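Local coordinates for SmhA (Serratia marcescens, PDB 7A27), which probably forms, together with its two partner proteins, the tripartite alpha-pore-forming toxin Smh, and is seen here in its soluble form, at residues G145-L148 against N149-A153; S279-A282 against Q283-L286. One frame throughout, in Å; residues are numbered along the deposited sequence.

Contact 1: residues G145-L148 against N149-A153; sequences GNFL and NVIDA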
loop_
_atom_site.group_PDB
_atom_site.type_symbol
_atom_site.label_atom_id
_atom_site.label_comp_id
_atom_site.label_asym_id
_atom_site.label_seq_id
_atom_site.Cartn_x
_atom_site.Cartn_y
_atom_site.Cartn_z
ATOM N N GLY A 145 17.800 5.123 8.205
ATOM C CA GLY A 145 18.878 6.112 8.058
ATOM C C GLY A 145 20.098 5.732 8.879
ATOM O O GLY A 145 21.227 5.886 8.369
ATOM N N ASN A 146 19.891 5.263 10.110
ATOM C CA ASN A 146 20.976 4.900 11.058
ATOM C C ASN A 146 21.661 3.614 10.590
ATOM O O ASN A 146 22.885 3.497 10.762
ATOM C CB ASN A 146 20.467 4.736 12.490
ATOM C CG ASN A 146 20.133 6.052 13.155
ATOM O OD1 ASN A 146 20.651 7.104 12.783
ATOM N ND2 ASN A 146 19.282 5.992 14.161
ATOM N N PHE A 147 20.907 2.673 10.034
ATOM C CA PHE A 147 21.485 1.388 9.584
ATOM C C PHE A 147 22.294 1.660 8.312
ATOM O O PHE A 147 23.339 1.002 8.153
ATOM C CB PHE A 147 20.419 0.297 9.427
ATOM C CG PHE A 147 21.006 -1.080 9.214
ATOM C CD1 PHE A 147 21.656 -1.734 10.247
ATOM C CD2 PHE A 147 20.960 -1.694 7.970
ATOM C CE1 PHE A 147 22.220 -2.983 10.048
ATOM C CE2 PHE A 147 21.519 -2.949 7.773
ATOM C CZ PHE A 147 22.154 -3.589 8.811
ATOM N N LEU A 148 21.865 2.602 7.458
ATOM C CA LEU A 148 22.621 2.978 6.225
ATOM C C LEU A 148 23.985 3.564 6.611
ATOM O O LEU A 148 24.966 3.143 6.009
ATOM C CB LEU A 148 21.812 3.950 5.363
ATOM C CG LEU A 148 20.811 3.289 4.421
ATOM C CD1 LEU A 148 19.853 4.326 3.836
ATOM C CD2 LEU A 148 21.535 2.531 3.314
ATOM N N ASN A 149 24.039 4.460 7.598
ATOM C CA ASN A 149 25.302 5.059 8.103
ATOM C C ASN A 149 26.230 3.949 8.627
ATOM O O ASN A 149 27.464 4.167 8.637
ATOM C CB ASN A 149 25.066 6.103 9.197
ATOM C CG ASN A 149 24.256 7.295 8.738
ATOM O OD1 ASN A 149 24.204 7.606 7.552
ATOM N ND2 ASN A 149 23.617 7.979 9.671
ATOM N N VAL A 150 25.662 2.813 9.057
ATOM C CA VAL A 150 26.423 1.639 9.580
ATOM C C VAL A 150 27.037 0.883 8.394
ATOM O O VAL A 150 28.238 0.527 8.476
ATOM C CB VAL A 150 25.553 0.730 10.472
ATOM C CG1 VAL A 150 26.224 -0.605 10.774
ATOM C CG2 VAL A 150 25.150 1.430 11.758
ATOM N N ILE A 151 26.254 0.635 7.339
ATOM C CA ILE A 151 26.731 -0.063 6.107
ATOM C C ILE A 151 27.812 0.800 5.452
ATOM O O ILE A 151 28.832 0.242 4.993
ATOM C CB ILE A 151 25.574 -0.344 5.121
ATOM C CG1 ILE A 151 24.610 -1.389 5.684
ATOM C CG2 ILE A 151 26.104 -0.758 3.752
ATOM C CD1 ILE A 151 23.516 -1.820 4.732
ATOM N N ASP A 152 27.584 2.113 5.418
ATOM C CA ASP A 152 28.462 3.075 4.717
ATOM C C ASP A 152 29.834 3.147 5.382
ATOM O O ASP A 152 30.833 3.043 4.651
ATOM C CB ASP A 152 27.826 4.454 4.571
ATOM C CG ASP A 152 28.191 4.953 3.184
ATOM O OD1 ASP A 152 27.700 4.293 2.218
ATOM O OD2 ASP A 152 29.042 5.910 3.065
ATOM N N ALA A 153 29.882 3.292 6.708
ATOM C CA ALA A 153 31.134 3.328 7.505
ATOM C C ALA A 153 31.991 2.097 7.182
ATOM O O ALA A 153 33.201 2.249 7.025
ATOM C CB ALA A 153 30.810 3.407 8.977
#
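Asp152 N donates to Leu148 O at 2.9 Å. One residue back, Ile151 N reaches Phe147 O at 3.0 Å. Asn149 N bonds to Gly145 O at 3.2 Å. Between them, Val150 N is shared by two carbonyls. Val150 N lies 3.3 Å from Asn146 O and 3.1 Å from Phe147 O, and both bonds are weak and bent. Phe147 O therefore takes one good bond from Ile151 N and a weak one from Val150 N.

Apart from the weak Val150 N to Phe147 O bond, which spans three residues, these are the i to i+4 bonds of an alpha-helix, here near the C-terminal end of the long helix 104-155. The side chains are sorted by its turns. Phe147 and Ile151 stand one turn apart on the buried face, while Asn146, Asn149 and Asp152 are exposed.

Ile151 CD1 meets the Phe147 ring at CE2, 3.8 Å away, approaching obliquely. Ile151 CG1 lies anti to its carbonyl carbon (chi1 -68°), which turns the chain back along the helix toward the ring. The ring also stacks with Tyr57 of helix 48-96 and touches Ala277 of helix 272-299. Val150 leans back as well. Its CG2 methyl packs on the carbonyl oxygen Asn146 O, and its side chain also touches Lys53. On the exposed side, the Asn149 amide folds back over the preceding turn, with CG 3.4 Å from Gly145 O. Asn149 ND2 is badly angled for a bond to Gly145 O, so the amide makes contact only. Asp152 OD2 receives a weak hydrogen bond from Gln156 NE2.

Contact 2: residues S279-A282 against Q283-L286; sequences SVQA and QAQL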
loop_
_atom_site.group_PDB
_atom_site.type_symbol
_atom_site.label_atom_id
_atom_site.label_comp_id
_atom_site.label_asym_id
_atom_site.label_seq_id
_atom_site.Cartn_x
_atom_site.Cartn_y
_atom_site.Cartn_z
ATOM N N SER A 279 21.618 -7.323 2.171
ATOM C CA SER A 279 20.420 -8.135 1.840
ATOM C C SER A 279 19.205 -7.681 2.665
ATOM O O SER A 279 18.073 -7.635 2.089
ATOM C CB SER A 279 20.667 -9.589 2.059
ATOM O OG SER A 279 19.434 -10.275 2.005
ATOM N N VAL A 280 19.425 -7.395 3.959
ATOM C CA VAL A 280 18.372 -6.954 4.921
ATOM C C VAL A 280 17.922 -5.547 4.545
ATOM O O VAL A 280 16.698 -5.327 4.464
ATOM C CB VAL A 280 18.859 -6.986 6.384
ATOM C CG1 VAL A 280 17.884 -6.302 7.327
ATOM C CG2 VAL A 280 19.106 -8.406 6.847
ATOM N N GLN A 281 18.886 -4.641 4.341
ATOM C CA GLN A 281 18.642 -3.212 4.025
ATOM C C GLN A 281 17.840 -3.094 2.723
ATOM O O GLN A 281 17.006 -2.167 2.643
ATOM C CB GLN A 281 19.968 -2.462 3.956
ATOM C CG GLN A 281 19.848 -1.053 3.410
ATOM C CD GLN A 281 18.807 -0.230 4.125
ATOM O OE1 GLN A 281 18.459 -0.499 5.283
ATOM N NE2 GLN A 281 18.305 0.777 3.417
ATOM N N ALA A 282 18.072 -3.980 1.747
ATOM C CA ALA A 282 17.348 -3.971 0.456
ATOM C C ALA A 282 15.853 -4.211 0.711
ATOM O O ALA A 282 15.023 -3.549 0.075
ATOM C CB ALA A 282 17.942 -5.002 -0.466
ATOM N N GLN A 283 15.542 -5.144 1.616
ATOM C CA GLN A 283 14.154 -5.518 2.011
ATOM C C GLN A 283 13.529 -4.371 2.818
ATOM O O GLN A 283 12.348 -4.045 2.573
ATOM C CB GLN A 283 14.169 -6.833 2.788
ATOM C CG GLN A 283 14.598 -8.051 1.974
ATOM C CD GLN A 283 14.849 -9.266 2.833
ATOM O OE1 GLN A 283 15.201 -9.162 4.019
ATOM N NE2 GLN A 283 14.649 -10.434 2.232
ATOM N N ALA A 284 14.294 -3.749 3.721
ATOM C CA ALA A 284 13.843 -2.603 4.544
ATOM C C ALA A 284 13.447 -1.459 3.618
ATOM O O ALA A 284 12.357 -0.906 3.811
ATOM C CB ALA A 284 14.936 -2.180 5.491
ATOM N N GLN A 285 14.332 -1.127 2.663
ATOM C CA GLN A 285 14.152 -0.047 1.659
ATOM C C GLN A 285 12.772 -0.214 1.022
ATOM O O GLN A 285 12.036 0.764 1.026
ATOM C CB GLN A 285 15.251 -0.106 0.597
ATOM C CG GLN A 285 15.315 1.076 -0.371
ATOM C CD GLN A 285 16.005 2.267 0.247
ATOM O OE1 GLN A 285 17.187 2.211 0.612
ATOM N NE2 GLN A 285 15.260 3.355 0.371
ATOM N N LEU A 286 12.427 -1.398 0.507
ATOM C CA LEU A 286 11.132 -1.609 -0.193
ATOM C C LEU A 286 9.988 -1.261 0.754
ATOM O O LEU A 286 9.079 -0.527 0.328
ATOM C CB LEU A 286 10.999 -3.055 -0.676
ATOM C CG LEU A 286 11.964 -3.469 -1.779
ATOM C CD1 LEU A 286 11.808 -4.952 -2.101
ATOM C CD2 LEU A 286 11.759 -2.607 -3.023
HETATM O O HOH W 1 17.733 -10.481 4.261
#
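The amide planes of Gln281 and Gln285 stand 86° apart, almost perpendicular. Gln281 NE2 gives a weak hydrogen bond to Gln285 OE1 at 3.3 Å, bent to 124° at the hydrogen. Both chains start anti to the backbone N and bend at chi2; for Gln281 this bend (53°) brings the amide forward along the helix, toward Gln285. Each has a stronger partner beyond the pair: Gln281 OE1 bonds to Tyr57 OH, and Gln285 NE2 to Asp289 OD1.

The third amide, Gln283, runs back extended past CG, which lies 3.5 Å from Ser279 O. A water links Gln283 OE1, to which it donates at 2.9 Å, with Ser279 OG. Gln283 NE2 bonds to Gln38 OE1 and to Ser234 O, so this buried amide is held at both ends.

The three glutamines fall within one and a half turns of helix 272-299. The long helical bundle with its two-stranded antiparallel sheet is consistent with a soluble ClyA-type toxin. The i to i+4 bonds include Gln285 N to Gln281 O at 2.9 Å and Ala284 N to Val280 O at 3.0 Å. That from Leu286 N to Ala282 O is weak. Ala284 and Val280 both touch Tyr57 and Leu61 of helix 48-96.

Overall arrangement
From the N terminus, the chain first runs through helices 14-37 and 48-96, which supply partners to the later contacts. Contact 1 then lies near the end of helix 104-155. Helix 160-188, the antiparallel sheet of strands 198-206 and 230-237, and helix 247-268 follow before contact 2, on helix 272-299. Both contacts are local turns of helix, so neither closes a long loop. They follow in series, without nesting or crossing. Their centres are 13 Å apart, and they touch through Gln281, which packs against Phe147, Leu148 and Ile151. Tyr57 of helix 48-96 meets both, so three helices join here. Contact 2 also reaches strand 230-237 and helix 14-37.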